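Local coordinates for cytochrome P450 monooxygenase (PDB 6KBH), which probably carries out heme-dependent monooxygenation, with an FMN and a 2Fe-2S cluster in the same chain to supply the electrons, at residues Cys309-Pro312 against Ser313-Pro316; Ile403-Phe406 against Leu407-Leu410; Ser548-Ile551 against His552-Ala556; Asp621-Ala624 against Arg625-Glu629. All coordinates share one frame; numbering follows the deposited sequence.

Contact 1 (Cys309-Pro312 against Ser313-Pro316)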
# COMPACT_ATOMS: atom_id res chain seq x y z
N CYS A 309 -10.78 -0.86 -17.01
CA CYS A 309 -11.38 0.15 -17.87
C CYS A 309 -12.74 0.60 -17.36
O CYS A 309 -13.13 1.75 -17.58
CB CYS A 309 -11.49 -0.38 -19.30
SG CYS A 309 -9.90 -0.82 -20.05
N ALA A 310 -13.48 -0.29 -16.69
CA ALA A 310 -14.78 0.07 -16.14
C ALA A 310 -14.62 1.16 -15.08
O ALA A 310 -15.09 2.28 -15.27
CB ALA A 310 -15.47 -1.16 -15.54
N ASP A 311 -13.95 0.84 -13.98
CA ASP A 311 -13.65 1.81 -12.94
C ASP A 311 -12.17 1.74 -12.62
O ASP A 311 -11.62 0.64 -12.44
CB ASP A 311 -14.48 1.58 -11.67
CG ASP A 311 -14.30 0.18 -11.11
OD1 ASP A 311 -14.07 -0.75 -11.91
OD2 ASP A 311 -14.37 0.02 -9.87
N PRO A 312 -11.47 2.87 -12.57
CA PRO A 312 -10.05 2.87 -12.18
C PRO A 312 -9.81 2.76 -10.69
O PRO A 312 -8.67 2.94 -10.26
CB PRO A 312 -9.55 4.22 -12.73
CG PRO A 312 -10.60 4.68 -13.70
CD PRO A 312 -11.88 4.17 -13.14
N SER A 313 -10.83 2.47 -9.88
CA SER A 313 -10.66 2.39 -8.44
C SER A 313 -9.77 1.22 -8.01
O SER A 313 -9.21 1.26 -6.91
CB SER A 313 -12.01 2.29 -7.74
OG SER A 313 -12.92 1.50 -8.49
N LEU A 314 -9.63 0.20 -8.85
CA LEU A 314 -8.84 -0.98 -8.54
C LEU A 314 -7.44 -0.92 -9.12
O LEU A 314 -6.68 -1.88 -8.95
CB LEU A 314 -9.57 -2.23 -9.03
CG LEU A 314 -10.06 -2.24 -10.48
CD1 LEU A 314 -10.12 -3.65 -11.00
CD2 LEU A 314 -11.44 -1.62 -10.56
N ILE A 315 -7.08 0.18 -9.78
CA ILE A 315 -5.71 0.35 -10.29
C ILE A 315 -4.66 0.20 -9.18
O ILE A 315 -3.67 -0.52 -9.39
CB ILE A 315 -5.58 1.66 -11.04
CG1 ILE A 315 -6.33 1.59 -12.37
CG2 ILE A 315 -4.12 2.03 -11.27
CD1 ILE A 315 -6.26 2.84 -13.17
N PRO A 316 -4.80 0.84 -8.01
CA PRO A 316 -3.74 0.72 -6.99
C PRO A 316 -3.37 -0.71 -6.63
O PRO A 316 -2.19 -1.08 -6.69
CB PRO A 316 -4.32 1.49 -5.79
CG PRO A 316 -5.24 2.47 -6.40
CD PRO A 316 -5.85 1.78 -7.57
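S313, first residue of 313-316, turns its hydroxyl back toward the carboxylate of D311. Its chi1 of 37° sets OG between the backbone N and the carbonyl carbon, on the side where OD2 of D311 lies. The angle at this close pair is too poor for a hydrogen bond, so it records proximity alone. T476 of strand 475-486 touches both side chains. L314 comes next, and its side chain crosses that of D311 at about a right angle. Its CG lies 3.8 Å from D311 O, and the CD2 branch leads on toward the carboxylate, while I308 and I375 touch it from outside. At I315 the chain closes a turn: I315 N donates to P312 O at 3.2 Å, with an N-H...O angle of 161°. The donor stands well above the carbonyl plane, 66° out of it, in this four-residue turn. The backbone of S313 and L314 is that of a type I turn. P312 and I315 also meet through apolar atoms, I315 CD1 to P312 CB at 3.6 Å. P316 brings its ring carbon CD to 4.1 Å from P312 O and carries the chain into helix 315-325. In the P450 fold this turn corresponds to the junction of helices J and K. Chemically, P312 O accepts from I315 N, and only weakly from Q461 NE2. P316 has no N-H to offer the carbonyl four residues back, P312 O; that oxygen takes its bond from I315 N instead, and a proline fits the first turn of a helix.

Contact 2 (Ile403-Phe406 against Leu407-Leu410); sequences IQIF and LEEL
I405 and E408 send their side chains the same way from helix 396-413 and run side by side, with I405 CG2 4.1 Å from E408 CG. The E408 chain gets there with CG between its backbone N and carbonyl carbon (chi1 66°), which also brings CG to 3.4 Å from I405 O, and it then bends at chi2. Its OE2 reaches R157 in a salt bridge. E409 instead keeps CG on the far side from its N and extends, so that OE2 pairs with R161 and R413. F406 leaves a different side of the helix and rests against S291 and T160. L410, whose CD1 is 3.6 Å from F406 O, lies against L295, and L407 against L298. The I403 side chain comes within about 5 Å of the heme. Backbone bonds hold the helical turn from which these side chains fan out: L407 N to I403 O at 2.8 Å (N-H...O 166°), E409 N to I405 O at 3.0 Å (176°) and L410 N to F406 O at 3.2 Å. I405 O also takes a weak bond from E408 N. In P450s this segment is the L helix, which follows the loop bearing the axial cysteine. I403, F406, L407 and L410 meet helix 284-300, F406 also touching helix 153-164, while the two carboxylates turn toward arginines, R157 and R161 from helix 153-164 and R413 from further along their own helix. Both glutamates are buried, so these partners supply the charge compensation that solvent would otherwise give and probably favour the ionised carboxylate.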
# COMPACT_ATOMS: atom_id res chain seq x y z
N ILE A 403 3.34 3.99 -11.97
CA ILE A 403 2.61 2.92 -12.64
C ILE A 403 1.12 3.21 -12.64
O ILE A 403 0.43 3.06 -13.66
CB ILE A 403 2.92 1.56 -11.98
CG1 ILE A 403 4.41 1.24 -12.06
CG2 ILE A 403 2.12 0.46 -12.66
CD1 ILE A 403 4.90 1.02 -13.45
N GLN A 404 0.59 3.62 -11.48
CA GLN A 404 -0.84 3.86 -11.35
C GLN A 404 -1.37 4.85 -12.38
O GLN A 404 -2.46 4.68 -12.91
CB GLN A 404 -1.15 4.35 -9.94
CG GLN A 404 -1.57 3.27 -8.98
CD GLN A 404 -1.48 3.74 -7.57
OE1 GLN A 404 -0.40 3.81 -7.00
NE2 GLN A 404 -2.62 4.12 -6.99
N ILE A 405 -0.62 5.92 -12.65
CA ILE A 405 -1.07 6.92 -13.61
C ILE A 405 -0.85 6.46 -15.05
O ILE A 405 -1.69 6.71 -15.92
CB ILE A 405 -0.41 8.29 -13.32
CG1 ILE A 405 -0.44 8.60 -11.85
CG2 ILE A 405 -1.18 9.37 -14.02
CD1 ILE A 405 0.65 9.54 -11.41
N PHE A 406 0.31 5.86 -15.32
CA PHE A 406 0.48 5.20 -16.61
C PHE A 406 -0.73 4.34 -16.93
O PHE A 406 -1.32 4.45 -18.02
CB PHE A 406 1.73 4.32 -16.62
CG PHE A 406 3.04 5.04 -16.43
CD1 PHE A 406 3.14 6.40 -16.63
CD2 PHE A 406 4.19 4.33 -16.11
CE1 PHE A 406 4.35 7.05 -16.47
CE2 PHE A 406 5.41 4.97 -15.95
CZ PHE A 406 5.48 6.33 -16.13
N LEU A 407 -1.11 3.49 -15.99
CA LEU A 407 -2.21 2.57 -16.17
C LEU A 407 -3.57 3.22 -15.95
O LEU A 407 -4.59 2.55 -16.14
CB LEU A 407 -2.05 1.37 -15.22
CG LEU A 407 -2.99 0.18 -15.44
CD1 LEU A 407 -2.83 -0.37 -16.86
CD2 LEU A 407 -2.76 -0.90 -14.40
N GLU A 408 -3.66 4.50 -15.58
CA GLU A 408 -5.01 5.02 -15.69
C GLU A 408 -5.23 5.71 -17.03
O GLU A 408 -6.28 5.52 -17.64
CB GLU A 408 -5.38 5.94 -14.52
CG GLU A 408 -4.66 7.25 -14.36
CD GLU A 408 -5.55 8.31 -13.72
OE1 GLU A 408 -6.65 8.57 -14.26
OE2 GLU A 408 -5.15 8.90 -12.70
N GLU A 409 -4.24 6.44 -17.54
CA GLU A 409 -4.41 7.10 -18.82
C GLU A 409 -4.62 6.10 -19.95
O GLU A 409 -5.48 6.31 -20.82
CB GLU A 409 -3.23 8.00 -19.14
CG GLU A 409 -3.51 8.87 -20.35
CD GLU A 409 -2.52 9.99 -20.56
OE1 GLU A 409 -1.45 9.97 -19.91
OE2 GLU A 409 -2.81 10.89 -21.37
N LEU A 410 -3.86 5.00 -19.96
CA LEU A 410 -3.99 4.04 -21.05
C LEU A 410 -5.27 3.23 -20.94
O LEU A 410 -5.78 2.73 -21.95
CB LEU A 410 -2.77 3.13 -21.10
CG LEU A 410 -1.42 3.84 -21.17
CD1 LEU A 410 -0.29 2.84 -21.02
CD2 LEU A 410 -1.27 4.64 -22.45

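Contact 3 (Ser548-Ile551 against His552-Ala556). With FMN (flavin mononucleotide), chain B.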
# COMPACT_ATOMS: atom_id res chain seq x y z
N SER A 548 -20.49 14.82 4.99
CA SER A 548 -21.95 14.81 5.00
C SER A 548 -22.51 15.76 3.95
O SER A 548 -23.54 15.46 3.32
CB SER A 548 -22.49 15.17 6.38
OG SER A 548 -22.56 16.57 6.55
N ARG A 549 -21.87 16.91 3.74
CA ARG A 549 -22.33 17.82 2.69
C ARG A 549 -22.31 17.14 1.33
O ARG A 549 -23.30 17.19 0.59
CB ARG A 549 -21.47 19.08 2.67
CG ARG A 549 -22.27 20.37 2.72
CD ARG A 549 -21.35 21.58 2.72
NE ARG A 549 -20.36 21.47 1.65
CZ ARG A 549 -19.06 21.39 1.87
NH1 ARG A 549 -18.60 21.40 3.12
NH2 ARG A 549 -18.21 21.28 0.86
N TRP A 550 -21.18 16.51 0.99
CA TRP A 550 -21.02 15.93 -0.33
C TRP A 550 -22.17 14.98 -0.66
O TRP A 550 -22.69 14.99 -1.79
CB TRP A 550 -19.69 15.19 -0.45
CG TRP A 550 -19.51 14.66 -1.83
CD1 TRP A 550 -19.01 15.34 -2.90
CD2 TRP A 550 -19.92 13.38 -2.32
NE1 TRP A 550 -19.05 14.54 -4.02
CE2 TRP A 550 -19.61 13.34 -3.69
CE3 TRP A 550 -20.51 12.25 -1.73
CZ2 TRP A 550 -19.86 12.21 -4.48
CZ3 TRP A 550 -20.76 11.14 -2.51
CH2 TRP A 550 -20.43 11.13 -3.88
N ILE A 551 -22.57 14.14 0.29
CA ILE A 551 -23.63 13.18 0.03
C ILE A 551 -24.94 13.89 -0.28
O ILE A 551 -25.68 13.49 -1.19
CB ILE A 551 -23.79 12.21 1.22
CG1 ILE A 551 -22.54 11.36 1.40
CG2 ILE A 551 -25.00 11.33 1.01
CD1 ILE A 551 -22.52 10.59 2.70
N HIS A 552 -25.25 14.95 0.46
CA HIS A 552 -26.49 15.68 0.24
C HIS A 552 -26.42 16.58 -0.99
O HIS A 552 -27.44 16.79 -1.65
CB HIS A 552 -26.82 16.53 1.47
CG HIS A 552 -27.03 15.74 2.72
ND1 HIS A 552 -28.19 15.81 3.46
CD2 HIS A 552 -26.24 14.83 3.35
CE1 HIS A 552 -28.10 15.00 4.49
NE2 HIS A 552 -26.93 14.40 4.45
N THR A 553 -25.24 17.11 -1.30
CA THR A 553 -25.13 18.16 -2.31
C THR A 553 -24.84 17.65 -3.71
O THR A 553 -25.31 18.25 -4.68
CB THR A 553 -24.07 19.19 -1.88
OG1 THR A 553 -24.28 20.42 -2.59
CG2 THR A 553 -22.65 18.69 -2.16
N GLU A 554 -24.07 16.56 -3.86
CA GLU A 554 -23.58 16.22 -5.19
C GLU A 554 -23.66 14.73 -5.52
O GLU A 554 -23.02 14.28 -6.48
CB GLU A 554 -22.13 16.70 -5.36
CG GLU A 554 -22.02 18.06 -6.03
CD GLU A 554 -20.59 18.55 -6.11
OE1 GLU A 554 -19.78 18.13 -5.26
OE2 GLU A 554 -20.29 19.35 -7.02
N LEU A 555 -24.43 13.94 -4.76
CA LEU A 555 -24.70 12.55 -5.10
C LEU A 555 -26.08 12.47 -5.74
O LEU A 555 -27.05 12.99 -5.20
CB LEU A 555 -24.63 11.65 -3.87
CG LEU A 555 -24.99 10.15 -4.00
CD1 LEU A 555 -24.35 9.36 -2.88
CD2 LEU A 555 -26.49 9.88 -4.01
N ALA A 556 -26.15 11.80 -6.89
CA ALA A 556 -27.42 11.50 -7.54
C ALA A 556 -27.53 9.99 -7.76
O ALA A 556 -26.57 9.24 -7.56
CB ALA A 556 -27.54 12.24 -8.88
N1 FMN B . -19.20 7.33 12.59
C2 FMN B . -18.51 6.28 13.05
O2 FMN B . -17.31 6.46 13.45
N3 FMN B . -19.02 5.04 13.11
C4 FMN B . -20.29 4.84 12.69
O4 FMN B . -20.83 3.61 12.73
C4A FMN B . -21.04 5.92 12.21
N5 FMN B . -22.30 5.71 11.79
C5A FMN B . -23.00 6.74 11.33
C6 FMN B . -24.30 6.49 10.91
C7 FMN B . -25.07 7.52 10.43
C7M FMN B . -26.49 7.10 9.99
C8 FMN B . -24.56 8.83 10.36
C8M FMN B . -25.38 9.99 9.83
C9 FMN B . -23.27 9.08 10.79
C9A FMN B . -22.47 8.04 11.27
N10 FMN B . -21.20 8.25 11.70
C10 FMN B . -20.48 7.19 12.16
C1' FMN B . -20.56 9.60 11.63
C2' FMN B . -19.94 9.87 10.29
O2' FMN B . -18.85 9.09 10.01
C3' FMN B . -19.54 11.32 10.16
O3' FMN B . -18.67 11.76 11.17
C4' FMN B . -20.78 12.23 10.08
O4' FMN B . -21.83 11.88 9.26
C5' FMN B . -20.41 13.65 9.54
O5' FMN B . -19.48 13.72 8.44
P FMN B . -18.80 15.10 8.12
O1P FMN B . -17.50 14.88 7.39
O2P FMN B . -19.68 15.95 7.26
O3P FMN B . -18.56 15.79 9.43
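Apolar contacts join W550 and I551 to L555. W550 places CG anti to its backbone N (chi1 -177°), which swings the indole along the helix toward its C-terminal end; there CZ3 meets L555 CD1 at 4.0 Å, the two side chains crossing at about a right angle. I551 CG2 is farther from the same methyl, 4.4 Å, and V479 and L482 also touch L555. A second group involves the aromatic rings. At the other end of the indole, E554 OE1 lies 3.7 Å from W550 CD1, with the carboxylate turned 69° from the ring plane; no bond is assigned to this pair. The ring of H552 meets that of H540, their planes steeply inclined. Backbone hydrogen bonds make up the third group: T553 N to R549 O at 2.7 Å and E554 N to W550 O at 2.9 Å, both steps of four residues. Ligand bonds form the fourth. S548 N donates to phosphate oxygen O2P of FMN at 2.7 Å, with an N-H...O angle of 160°, and S548 OG is held by S544 OG. G547 N and S544 OG also bond the flavin nucleotide. The phosphate sits at the N-terminal end of helix 547-554, whose amide N-H groups should favour an anion; this marks the flavin site of an FAD-binding FR-type domain, here using FMN as in phthalate dioxygenase reductase-like proteins.

Contact 4 (Asp621-Ala624 against Arg625-Glu629)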
# COMPACT_ATOMS: atom_id res chain seq x y z
N ASP A 621 -41.85 6.03 11.66
CA ASP A 621 -42.69 5.20 10.80
C ASP A 621 -42.30 3.74 10.92
O ASP A 621 -43.12 2.87 11.24
CB ASP A 621 -42.57 5.68 9.36
CG ASP A 621 -41.13 6.02 8.99
OD1 ASP A 621 -40.51 6.85 9.70
OD2 ASP A 621 -40.60 5.45 8.01
N ARG A 622 -41.03 3.45 10.64
CA ARG A 622 -40.50 2.10 10.80
C ARG A 622 -40.67 1.61 12.24
O ARG A 622 -41.04 0.45 12.47
CB ARG A 622 -39.04 2.09 10.38
CG ARG A 622 -38.23 0.91 10.83
CD ARG A 622 -37.18 0.64 9.80
NE ARG A 622 -36.30 -0.47 10.14
CZ ARG A 622 -35.20 -0.77 9.46
NH1 ARG A 622 -34.86 -0.03 8.42
NH2 ARG A 622 -34.45 -1.80 9.82
N LEU A 623 -40.41 2.49 13.21
CA LEU A 623 -40.52 2.15 14.63
C LEU A 623 -41.97 2.01 15.08
O LEU A 623 -42.21 1.46 16.16
CB LEU A 623 -39.83 3.23 15.46
CG LEU A 623 -38.89 2.90 16.61
CD1 LEU A 623 -38.04 1.70 16.25
CD2 LEU A 623 -38.02 4.11 16.85
N ALA A 624 -42.93 2.51 14.30
CA ALA A 624 -44.34 2.36 14.63
C ALA A 624 -44.91 1.04 14.11
O ALA A 624 -45.64 0.35 14.82
CB ALA A 624 -45.14 3.53 14.05
N ARG A 625 -44.57 0.69 12.87
CA ARG A 625 -45.07 -0.55 12.27
C ARG A 625 -44.51 -1.77 12.98
O ARG A 625 -45.20 -2.80 13.09
CB ARG A 625 -44.71 -0.56 10.78
CG ARG A 625 -44.73 -1.92 10.11
CD ARG A 625 -43.51 -2.08 9.20
NE ARG A 625 -42.32 -2.51 9.93
CZ ARG A 625 -41.09 -2.52 9.43
NH1 ARG A 625 -40.87 -2.13 8.19
NH2 ARG A 625 -40.08 -2.94 10.18
N ASP A 626 -43.27 -1.69 13.47
CA ASP A 626 -42.63 -2.76 14.22
C ASP A 626 -42.02 -2.15 15.47
O ASP A 626 -41.58 -1.00 15.47
CB ASP A 626 -41.56 -3.47 13.39
CG ASP A 626 -42.12 -4.59 12.55
OD1 ASP A 626 -42.64 -5.58 13.13
OD2 ASP A 626 -42.06 -4.49 11.31
N HIS A 627 -41.99 -2.94 16.55
CA HIS A 627 -41.54 -2.49 17.87
C HIS A 627 -42.42 -1.39 18.44
O HIS A 627 -42.04 -0.74 19.42
CB HIS A 627 -40.08 -2.02 17.85
CG HIS A 627 -39.19 -2.82 16.95
ND1 HIS A 627 -38.91 -4.15 17.18
CD2 HIS A 627 -38.53 -2.48 15.82
CE1 HIS A 627 -38.11 -4.60 16.22
NE2 HIS A 627 -37.86 -3.61 15.39
N GLY A 628 -43.59 -1.14 17.84
CA GLY A 628 -44.45 -0.06 18.30
C GLY A 628 -45.00 -0.30 19.70
O GLY A 628 -45.09 0.62 20.51
N GLU A 629 -45.37 -1.55 19.99
CA GLU A 629 -45.71 -1.93 21.35
C GLU A 629 -44.56 -1.65 22.31
O GLU A 629 -44.78 -1.46 23.51
CB GLU A 629 -46.09 -3.41 21.39
CG GLU A 629 -45.19 -4.30 20.54
CD GLU A 629 -45.74 -4.51 19.13
OE1 GLU A 629 -46.75 -3.86 18.79
OE2 GLU A 629 -45.16 -5.31 18.37
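D621 O is gripped by two backbone N-H groups, those of A624 and R625, each 3.1 Å away. The bond from R625 N, four residues on, continues the helix, with an N-H...O angle of 165°. One residue further, D626 N donates to R622 O at 3.2 Å and 156°, the donor tilted from the carbonyl plane. There the helical bonding stops, for D626 leaves helical phi/psi. R622 O also lies over one face of the R625 guanidinium, with R625 NE 4.1 Å from it. Two bends, at chi2 and chi3, fold the R625 chain back so that NE pairs with D626 OD2 in a salt bridge, whose modelled length is too short to trust. The carboxylate has a second partner: OD1 forms a salt bridge with K599. The helix is the connection between strands 605-611 and 631-635, neighbours in the parallel five-stranded sheet, so this is the exit of a beta-alpha-beta crossover in the domain of the NAD_Ferredoxin clan. R622 and R625 are like charges, with R622 NE 4.5 Å from R625 NH2, but R622 is drawn elsewhere, its NH2 to D596 and its NH1 to C525 O. H627 follows with positive phi (63°), which turns the chain further after D626 has left the helix. Its ring takes D626 CB over one face, 4.0 Å above the plane and offset toward the rim, and its CD2 approaches L623 CD1 at 4.2 Å. NE2 of H627 bonds D596 OD1, and the ring of Y605 meets it nearly at right angles.

The four contacts follow one another along the chain, from the P450 part to the flavin-binding and nucleotide-binding-like parts. Contacts 1 and 2 touch, with centres about 10 Å apart: I315 and P316, at the start of helix 315-325, pack on Q404 and E408 of helix 396-413, both in the cytochrome P450 range. Contact 3 is separate, its centre about 23 Å from contact 1 and 28 Å from contact 2, beside the six-stranded antiparallel sheet. Contact 4 lies about 29 Å beyond contact 3, centre to centre, on the parallel sheet, and about 52 Å from contact 2. The heme part and the flavin and nucleotide-binding-like parts are thus separate modules of one chain, consistent with a self-sufficient P450.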